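Local coordinates for protein putative alkaline phosphatase (Pseudomonas fluorescens, PDB 4F1V) that binds phosphate with high affinity in the periplasm and probably delivers it to the PstSACB ABC transporter for import, at residues A[139-144]-A[185-190]; A[116-121]-A[205-210]; A[2-7]-A[53-58]. All coordinates share one frame; numbering follows the deposited sequence.

Interaction 1: residues A[139-144]-A[185-190]; sequences VVYRSE and AVAATG. With PI (hydrogenphosphate ion), chain B.
Two neighbouring parallel strands of the four-stranded sheet in one lobe of this venus-flytrap phosphate-binding protein meet here, V140 beside V186 and Y141 beside A187, and at their C-terminal ends R142 reaches the bound phosphate. The backbone ladder runs V186 N to V139 O, Y141 N to V186 O, A188 N to Y141 O and S143 N to A188 O. On one side of the sheet the Y141 ring lies over A187: its CG sits between the backbone N and the carbonyl carbon (chi1 70°), the ring carries A187 CA over one face, and A187 CB lies 3.5 Å from Y141 OH. Beyond the strands, in the conformer given, S143 OG lies 2.8 Å from T189 OG1, a hydrogen bond that may hold only part of the time. The edge strand 186-188 then leads into helix 190-198, while R142, positioned by E144, brings the end of strand 138-142 to the phosphate site. E144 takes the arginine side-on: R142 NE gives to E144 OE1 at 3.0 Å, and R142 NH2 makes a salt bridge to E144 OE2 at 2.8 Å. That OE2 also accepts from G190 N at 2.9 Å, the two donors arriving from opposite faces of the carboxylate. With NE and NH2 so held, the guanidinium has G190 C over one face; R142 NH2 gives to phosphate O2 at 2.8 Å and R142 NH1 to phosphate O3 at 2.9 Å. A leucine in place of R142 would probably leave the E144 carboxylate without its cationic mate and the anion short of two donors. The same phosphate is hydrogen-bonded by S33, T148, T9, S146, G147 N and L10 N, while Y207 OH bonds to the backbone N of R142.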
loop_
_atom_site.group_PDB
_atom_site.type_symbol
_atom_site.label_atom_id
_atom_site.label_comp_id
_atom_site.label_asym_id
_atom_site.label_seq_id
_atom_site.Cartn_x
_atom_site.Cartn_y
_atom_site.Cartn_z
ATOM N N VAL A 139 -16.215 12.869 -6.550
ATOM C CA VAL A 139 -15.094 11.969 -6.287
ATOM C C VAL A 139 -13.939 12.779 -5.647
ATOM O O VAL A 139 -13.547 13.809 -6.158
ATOM C CB VAL A 139 -14.642 11.353 -7.629
ATOM C CG1 VAL A 139 -13.323 10.580 -7.433
ATOM C CG2 VAL A 139 -15.748 10.430 -8.145
ATOM N N VAL A 140 -13.396 12.228 -4.564
ATOM C CA VAL A 140 -12.193 12.760 -3.919
ATOM C C VAL A 140 -11.034 11.796 -4.221
ATOM O O VAL A 140 -11.208 10.577 -4.202
ATOM C CB VAL A 140 -12.374 12.894 -2.381
ATOM C CG1 VAL A 140 -11.147 13.565 -1.761
ATOM C CG2 VAL A 140 -13.633 13.685 -2.049
ATOM N N TYR A 141 -9.862 12.320 -4.553
ATOM C CA TYR A 141 -8.711 11.523 -4.957
ATOM C C TYR A 141 -7.442 12.153 -4.379
ATOM O O TYR A 141 -7.409 13.285 -3.946
ATOM C CB TYR A 141 -8.648 11.342 -6.469
ATOM C CG TYR A 141 -8.311 12.634 -7.188
ATOM C CD1 TYR A 141 -7.001 12.935 -7.536
ATOM C CD2 TYR A 141 -9.299 13.552 -7.496
ATOM C CE1 TYR A 141 -6.648 14.101 -8.166
ATOM C CE2 TYR A 141 -8.967 14.769 -8.069
ATOM C CZ TYR A 141 -7.656 15.060 -8.428
ATOM O OH TYR A 141 -7.304 16.255 -9.046
ATOM N N ARG A 142 -6.346 11.361 -4.429
ATOM C CA ARG A 142 -5.058 11.817 -3.891
ATOM C C ARG A 142 -4.330 12.707 -4.879
ATOM O O ARG A 142 -4.074 12.308 -6.027
ATOM C CB ARG A 142 -4.186 10.579 -3.503
ATOM C CG ARG A 142 -4.714 9.845 -2.287
ATOM C CD ARG A 142 -4.396 10.574 -0.989
ATOM N NE ARG A 142 -2.959 10.589 -0.697
ATOM C CZ ARG A 142 -2.312 9.533 -0.210
ATOM N NH1 ARG A 142 -2.975 8.435 0.194
ATOM N NH2 ARG A 142 -0.981 9.587 -0.103
ATOM N N SER A 143 -3.949 13.885 -4.423
ATOM C CA SER A 143 -3.224 14.828 -5.234
ATOM C C SER A 143 -1.817 14.426 -5.632
ATOM O O SER A 143 -1.312 14.824 -6.668
ATOM C CB SER A 143 -3.120 16.195 -4.480
ATOM O OG SER A 143 -2.280 16.094 -3.338
ATOM N N GLU A 144 -1.175 13.657 -4.756
ATOM C CA GLU A 144 0.260 13.387 -4.832
ATOM C C GLU A 144 0.488 11.919 -5.248
ATOM O O GLU A 144 -0.410 11.162 -5.517
ATOM C CB GLU A 144 0.960 13.732 -3.505
ATOM C CG GLU A 144 0.911 12.771 -2.357
ATOM C CD GLU A 144 -0.402 12.646 -1.601
ATOM O OE1 GLU A 144 -1.510 12.707 -2.175
ATOM O OE2 GLU A 144 -0.305 12.313 -0.357
ATOM N N ALA A 185 -14.314 16.727 -9.474
ATOM C CA ALA A 185 -13.524 15.916 -8.545
ATOM C C ALA A 185 -12.618 16.822 -7.664
ATOM O O ALA A 185 -12.166 17.880 -8.123
ATOM C CB ALA A 185 -12.666 14.934 -9.295
ATOM N N VAL A 186 -12.398 16.391 -6.453
ATOM C CA VAL A 186 -11.644 17.124 -5.412
ATOM C C VAL A 186 -10.348 16.383 -5.091
ATOM O O VAL A 186 -10.386 15.202 -4.727
ATOM C CB VAL A 186 -12.502 17.262 -4.128
ATOM C CG1 VAL A 186 -11.691 17.900 -2.996
ATOM C CG2 VAL A 186 -13.752 18.091 -4.425
ATOM N N ALA A 187 -9.210 17.047 -5.214
ATOM C CA ALA A 187 -7.907 16.554 -4.829
ATOM C C ALA A 187 -7.631 16.837 -3.353
ATOM O O ALA A 187 -7.938 17.919 -2.866
ATOM C CB ALA A 187 -6.803 17.151 -5.657
ATOM N N ALA A 188 -7.003 15.912 -2.644
ATOM C CA ALA A 188 -6.529 16.154 -1.274
ATOM C C ALA A 188 -5.252 15.318 -1.082
ATOM O O ALA A 188 -4.932 14.430 -1.845
ATOM C CB ALA A 188 -7.602 15.836 -0.235
ATOM N N THR A 189 -4.542 15.632 0.023
ATOM C CA THR A 189 -3.166 15.149 0.228
ATOM C C THR A 189 -3.115 14.272 1.472
ATOM O O THR A 189 -3.562 14.711 2.552
ATOM C CB THR A 189 -2.211 16.332 0.364
ATOM O OG1 THR A 189 -2.367 17.144 -0.785
ATOM C CG2 THR A 189 -0.755 15.911 0.540
ATOM N N GLY A 190 -2.560 13.084 1.350
ATOM C CA GLY A 190 -2.485 12.118 2.389
ATOM C C GLY A 190 -3.798 11.380 2.579
ATOM O O GLY A 190 -4.883 11.824 2.261
HETATM P P PI B . 0.114 6.254 0.387
HETATM O O1 PI B . 1.308 6.242 -0.566
HETATM O O2 PI B . 0.171 7.452 1.337
HETATM O O3 PI B . -1.200 6.227 -0.404
HETATM O O4 PI B . 0.187 4.978 1.273
#

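Interaction 2: residues A[116-121]-A[205-210]; sequences GVFSGR and ITYMSP
F118, near the C-terminal end of helix 111-119, pushes its ring tip toward the backbone of T206, between the side chains of I205 and Y207. CG of F118 stands anti to the carbonyl carbon (chi1 -74°), and the ring extends from there until CZ lies 3.8 Å from T206 C, which sits near the ring plane at its edge. The hollow that takes this tip has three parts: I205 CG1 to one flank, 4.5 Å from F118 CZ, the T206 peptide facing the tip, and the Y207 ring beyond. F118 CE2 meets Y207 CD2 at 3.9 Å, arriving in the plane of the tyrosine ring at its rim, so that the phenylalanine touches an edge there and does not lie on the face. One residue earlier in the helix, V117 makes a smaller bump: its CG1, anti to the backbone N, packs against I205 CG2 at 3.8 Å. I205 thus fits against both helix residues, with CG2 to the valine and CG1 to the phenylalanine. The side-chain contacts are apolar, and all five touching residues are buried; the polar ends turn elsewhere, T206 OG1 to V140 O and Y207 OH to T149 OG1. F152 of helix 147-159 stacks on Y207 and meets F118 edge-to-face, bringing the three aromatic rings together. Strand 138-142 adds V139 against F118 and I205, and Y141 against Y207; helix 190-198 packs V194 and L198 against T206, placing the contact between helix 111-119 and the C-terminal end of the inner strand 204-205.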
loop_
_atom_site.group_PDB
_atom_site.type_symbol
_atom_site.label_atom_id
_atom_site.label_comp_id
_atom_site.label_asym_id
_atom_site.label_seq_id
_atom_site.Cartn_x
_atom_site.Cartn_y
_atom_site.Cartn_z
ATOM N N GLY A 116 -17.692 3.021 -13.226
ATOM C CA GLY A 116 -18.424 4.196 -13.710
ATOM C C GLY A 116 -18.346 5.371 -12.796
ATOM O O GLY A 116 -18.300 6.514 -13.264
ATOM N N VAL A 117 -18.327 5.166 -11.474
ATOM C CA VAL A 117 -18.157 6.281 -10.553
ATOM C C VAL A 117 -16.787 6.928 -10.755
ATOM O O VAL A 117 -16.643 8.169 -10.845
ATOM C CB VAL A 117 -18.357 5.809 -9.103
ATOM C CG1 VAL A 117 -17.907 6.868 -8.123
ATOM C CG2 VAL A 117 -19.833 5.431 -8.859
ATOM N N PHE A 118 -15.724 6.084 -10.835
ATOM C CA PHE A 118 -14.372 6.649 -10.925
ATOM C C PHE A 118 -13.986 7.157 -12.317
ATOM O O PHE A 118 -12.997 7.871 -12.406
ATOM C CB PHE A 118 -13.353 5.717 -10.242
ATOM C CG PHE A 118 -13.485 5.785 -8.738
ATOM C CD1 PHE A 118 -14.359 4.957 -8.038
ATOM C CD2 PHE A 118 -12.812 6.790 -8.035
ATOM C CE1 PHE A 118 -14.561 5.082 -6.656
ATOM C CE2 PHE A 118 -12.983 6.891 -6.639
ATOM C CZ PHE A 118 -13.840 6.043 -5.946
ATOM N N SER A 119 -14.750 6.775 -13.343
ATOM C CA SER A 119 -14.559 7.310 -14.680
ATOM C C SER A 119 -15.405 8.607 -14.915
ATOM O O SER A 119 -15.213 9.255 -15.929
ATOM C CB SER A 119 -14.918 6.328 -15.762
ATOM O OG SER A 119 -16.325 6.214 -15.827
ATOM N N GLY A 120 -16.370 8.841 -14.052
ATOM C CA GLY A 120 -17.344 9.941 -14.201
ATOM C C GLY A 120 -18.589 9.541 -15.015
ATOM O O GLY A 120 -19.503 10.393 -15.093
ATOM N N ARG A 121 -18.682 8.338 -15.537
ATOM C CA ARG A 121 -19.882 7.894 -16.259
ATOM C C ARG A 121 -21.129 7.907 -15.378
ATOM O O ARG A 121 -22.212 8.259 -15.830
ATOM C CB ARG A 121 -19.617 6.496 -16.824
ATOM C CG ARG A 121 -20.831 5.799 -17.447
ATOM C CD ARG A 121 -20.450 4.517 -18.120
ATOM N NE ARG A 121 -19.751 3.565 -17.254
ATOM C CZ ARG A 121 -20.338 2.684 -16.480
ATOM N NH1 ARG A 121 -21.677 2.643 -16.324
ATOM N NH2 ARG A 121 -19.592 1.821 -15.804
ATOM N N ILE A 205 -17.190 10.502 -2.350
ATOM C CA ILE A 205 -16.764 9.103 -2.333
ATOM C C ILE A 205 -15.253 9.063 -2.671
ATOM O O ILE A 205 -14.763 9.909 -3.406
ATOM C CB ILE A 205 -17.593 8.248 -3.370
ATOM C CG1 ILE A 205 -17.323 6.754 -3.202
ATOM C CG2 ILE A 205 -17.400 8.733 -4.795
ATOM C CD1 ILE A 205 -18.454 5.929 -3.821
ATOM N N THR A 206 -14.550 8.062 -2.166
ATOM C CA THR A 206 -13.104 7.925 -2.454
ATOM C C THR A 206 -12.689 6.452 -2.305
ATOM O O THR A 206 -13.517 5.585 -2.038
ATOM C CB THR A 206 -12.288 8.865 -1.533
ATOM O OG1 THR A 206 -10.948 8.985 -2.019
ATOM C CG2 THR A 206 -12.237 8.385 -0.120
ATOM N N TYR A 207 -11.371 6.255 -2.484
ATOM C CA TYR A 207 -10.689 4.993 -2.249
ATOM C C TYR A 207 -9.681 5.224 -1.125
ATOM O O TYR A 207 -9.126 6.321 -0.986
ATOM C CB TYR A 207 -9.988 4.491 -3.548
ATOM C CG TYR A 207 -9.007 5.491 -4.115
ATOM C CD1 TYR A 207 -7.660 5.440 -3.780
ATOM C CD2 TYR A 207 -9.448 6.534 -4.925
ATOM C CE1 TYR A 207 -6.756 6.394 -4.254
ATOM C CE2 TYR A 207 -8.537 7.473 -5.408
ATOM C CZ TYR A 207 -7.211 7.415 -5.091
ATOM O OH TYR A 207 -6.344 8.386 -5.536
ATOM N N MET A 208 -9.444 4.190 -0.281
ATOM C CA MET A 208 -8.778 4.501 1.001
ATOM C C MET A 208 -8.208 3.274 1.693
ATOM O O MET A 208 -8.794 2.173 1.675
ATOM C CB MET A 208 -9.839 5.136 1.936
ATOM C CG MET A 208 -9.364 5.666 3.268
ATOM S SD MET A 208 -7.992 6.853 3.193
ATOM C CE MET A 208 -8.710 8.081 2.136
ATOM N N SER A 209 -7.102 3.510 2.393
ATOM C CA SER A 209 -6.611 2.588 3.408
ATOM C C SER A 209 -7.756 2.054 4.283
ATOM O O SER A 209 -8.561 2.870 4.766
ATOM C CB SER A 209 -5.630 3.336 4.346
ATOM O OG SER A 209 -5.313 2.574 5.444
ATOM N N PRO A 210 -7.805 0.757 4.576
ATOM C CA PRO A 210 -8.887 0.266 5.428
ATOM C C PRO A 210 -8.757 0.743 6.852
ATOM O O PRO A 210 -9.754 0.745 7.591
ATOM C CB PRO A 210 -8.778 -1.253 5.276
ATOM C CG PRO A 210 -7.301 -1.466 4.986
ATOM C CD PRO A 210 -6.919 -0.317 4.095
#

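Interaction 3: residues A[2-7]-A[53-58]; sequences DINGGG and TNKNVH
K55, the first residue of 53-58 to touch 2-7, lays its aliphatic chain across the side chain of N4 at about a right angle, with CB 3.8 Å from N4 ND2. Its chain is extended beyond CG, and its NZ gives a 2.7 Å hydrogen bond to a water that in turn donates to N4 OD1, bridging the lysine and the asparagine. At N56 the backbone takes over: N56 O accepts from N4 ND2 at 2.9 Å, close to the amide plane of N4, with the donor also lying in the carbonyl plane. The N4 amide is therefore held at both ends, ND2 by the peptide oxygen and OD1 by the water, which should fix its rotation. V57 follows with its side chain pointing away from 2-7, its N and O bonded to N43 and R369. Here the segment is about to become strand 59-62, the parallel neighbour of strand 5-7 in the five-stranded mixed sheet, and the pairing of the two strands is prefaced at N4 and H58. H58 N gives to N4 O at 2.9 Å, while N4 N returns a bond of 2.9 Å to the ring atom H58 ND1, nearly straight at 172° but tilted 23° out of the ring plane. One residue is thus gripped on both its backbone N and O by a single histidine. Because ND1 accepts this bond it carries no proton, so a neutral ring would probably carry it on NE2. In the conformer given, I3 crosses H58 at about a right angle, its CD1 over one face near the rim and CG2 3.8 Å from H58 CB, while helix 305-318 touches both residues through Q307.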
loop_
_atom_site.group_PDB
_atom_site.type_symbol
_atom_site.label_atom_id
_atom_site.label_comp_id
_atom_site.label_asym_id
_atom_site.label_seq_id
_atom_site.Cartn_x
_atom_site.Cartn_y
_atom_site.Cartn_z
ATOM N N ASP A 2 19.496 7.757 15.509
ATOM C CA ASP A 2 18.319 6.919 15.321
ATOM C C ASP A 2 18.211 6.568 13.810
ATOM O O ASP A 2 18.628 7.252 12.902
ATOM C CB ASP A 2 17.063 7.589 15.759
ATOM C CG ASP A 2 16.783 7.479 17.323
ATOM O OD1 ASP A 2 15.743 8.036 17.724
ATOM O OD2 ASP A 2 17.495 6.749 18.085
ATOM N N ILE A 3 17.520 5.450 13.602
ATOM C CA ILE A 3 17.104 4.967 12.269
ATOM C C ILE A 3 15.835 5.659 11.836
ATOM O O ILE A 3 14.812 5.587 12.561
ATOM C CB ILE A 3 16.784 3.398 12.433
ATOM C CG1 ILE A 3 18.002 2.561 12.816
ATOM C CG2 ILE A 3 16.106 2.880 11.167
ATOM C CD1 ILE A 3 19.103 2.585 11.779
ATOM N N ASN A 4 15.875 6.344 10.718
ATOM C CA ASN A 4 14.780 7.173 10.275
ATOM C C ASN A 4 14.030 6.548 9.072
ATOM O O ASN A 4 14.646 6.315 8.010
ATOM C CB ASN A 4 15.294 8.540 9.853
ATOM C CG ASN A 4 15.998 9.238 10.987
ATOM O OD1 ASN A 4 15.456 9.370 12.079
ATOM N ND2 ASN A 4 17.218 9.702 10.732
ATOM N N GLY A 5 12.720 6.359 9.231
ATOM C CA GLY A 5 11.849 5.851 8.175
ATOM C C GLY A 5 10.580 6.687 8.055
ATOM O O GLY A 5 10.172 7.476 8.896
ATOM N N GLY A 6 9.890 6.447 6.936
ATOM C CA GLY A 6 8.694 7.211 6.580
ATOM C C GLY A 6 8.268 6.831 5.185
ATOM O O GLY A 6 8.877 5.994 4.527
ATOM N N GLY A 7 7.169 7.481 4.721
ATOM C CA GLY A 7 6.643 7.192 3.396
ATOM C C GLY A 7 5.151 7.010 3.427
ATOM O O GLY A 7 4.397 7.861 3.945
ATOM N N THR A 53 17.696 18.922 7.092
ATOM C CA THR A 53 18.751 18.287 6.322
ATOM C C THR A 53 19.866 17.633 7.184
ATOM O O THR A 53 20.749 17.032 6.640
ATOM C CB THR A 53 19.454 19.299 5.386
ATOM O OG1 THR A 53 19.887 20.444 6.186
ATOM C CG2 THR A 53 18.543 19.804 4.282
ATOM N N ASN A 54 19.717 17.610 8.503
ATOM C CA ASN A 54 20.771 17.117 9.412
ATOM C C ASN A 54 20.601 15.646 9.862
ATOM O O ASN A 54 21.208 15.200 10.836
ATOM C CB ASN A 54 20.951 17.974 10.663
ATOM C CG ASN A 54 19.770 17.964 11.574
ATOM O OD1 ASN A 54 18.677 17.554 11.245
ATOM N ND2 ASN A 54 19.967 18.619 12.744
ATOM N N LYS A 55 19.806 14.891 9.091
ATOM C CA LYS A 55 19.567 13.495 9.285
ATOM C C LYS A 55 19.649 12.732 7.945
ATOM O O LYS A 55 19.437 13.308 6.881
ATOM C CB LYS A 55 18.185 13.273 9.975
ATOM C CG LYS A 55 18.166 13.716 11.427
ATOM C CD LYS A 55 16.864 13.468 12.097
ATOM C CE LYS A 55 16.907 13.796 13.621
ATOM N NZ LYS A 55 15.536 13.570 14.172
ATOM N N ASN A 56 19.959 11.464 8.062
ATOM C CA ASN A 56 19.921 10.499 6.950
ATOM C C ASN A 56 18.582 9.740 6.966
ATOM O O ASN A 56 17.894 9.644 7.949
ATOM C CB ASN A 56 21.109 9.528 7.050
ATOM C CG ASN A 56 22.418 10.263 6.825
ATOM O OD1 ASN A 56 22.615 10.873 5.793
ATOM N ND2 ASN A 56 23.262 10.297 7.832
ATOM N N VAL A 57 18.278 9.159 5.780
ATOM C CA VAL A 57 17.115 8.294 5.607
ATOM C C VAL A 57 17.621 6.847 5.602
ATOM O O VAL A 57 18.547 6.527 4.852
ATOM C CB VAL A 57 16.384 8.585 4.296
ATOM C CG1 VAL A 57 15.264 7.572 4.030
ATOM C CG2 VAL A 57 15.833 9.997 4.307
ATOM N N HIS A 58 17.011 5.988 6.412
ATOM C CA HIS A 58 17.443 4.607 6.503
ATOM C C HIS A 58 16.497 3.616 5.863
ATOM O O HIS A 58 16.934 2.519 5.482
ATOM C CB HIS A 58 17.692 4.255 7.983
ATOM C CG HIS A 58 18.712 5.147 8.615
ATOM N ND1 HIS A 58 18.376 6.277 9.276
ATOM C CD2 HIS A 58 20.075 5.097 8.536
ATOM C CE1 HIS A 58 19.489 6.873 9.636
ATOM N NE2 HIS A 58 20.537 6.240 9.148
HETATM O O HOH W 1 15.779 10.892 14.354
#

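How the interactions relate
From the N terminus, 2-7 meets 53-58 first, and interaction 3 closes a loop that contains strand 29-30 and helix 33-42 and ties strand 5-7 to the approach of strand 59-62 in the five-stranded sheet. Only afterwards does the chain reach helix 111-119, which opens the long loop closed by interaction 2 at 205-210. Interaction 1, between 139-144 and 185-190, nests inside that loop, joining two strands of the four-stranded sheet. Interactions 1 and 2 meet through strand 138-142, which pairs with strand 204-205 and packs on helix 111-119. Interaction 3 stands apart, its centre about 27 Å from that of interaction 1 and 34 Å from that of interaction 2.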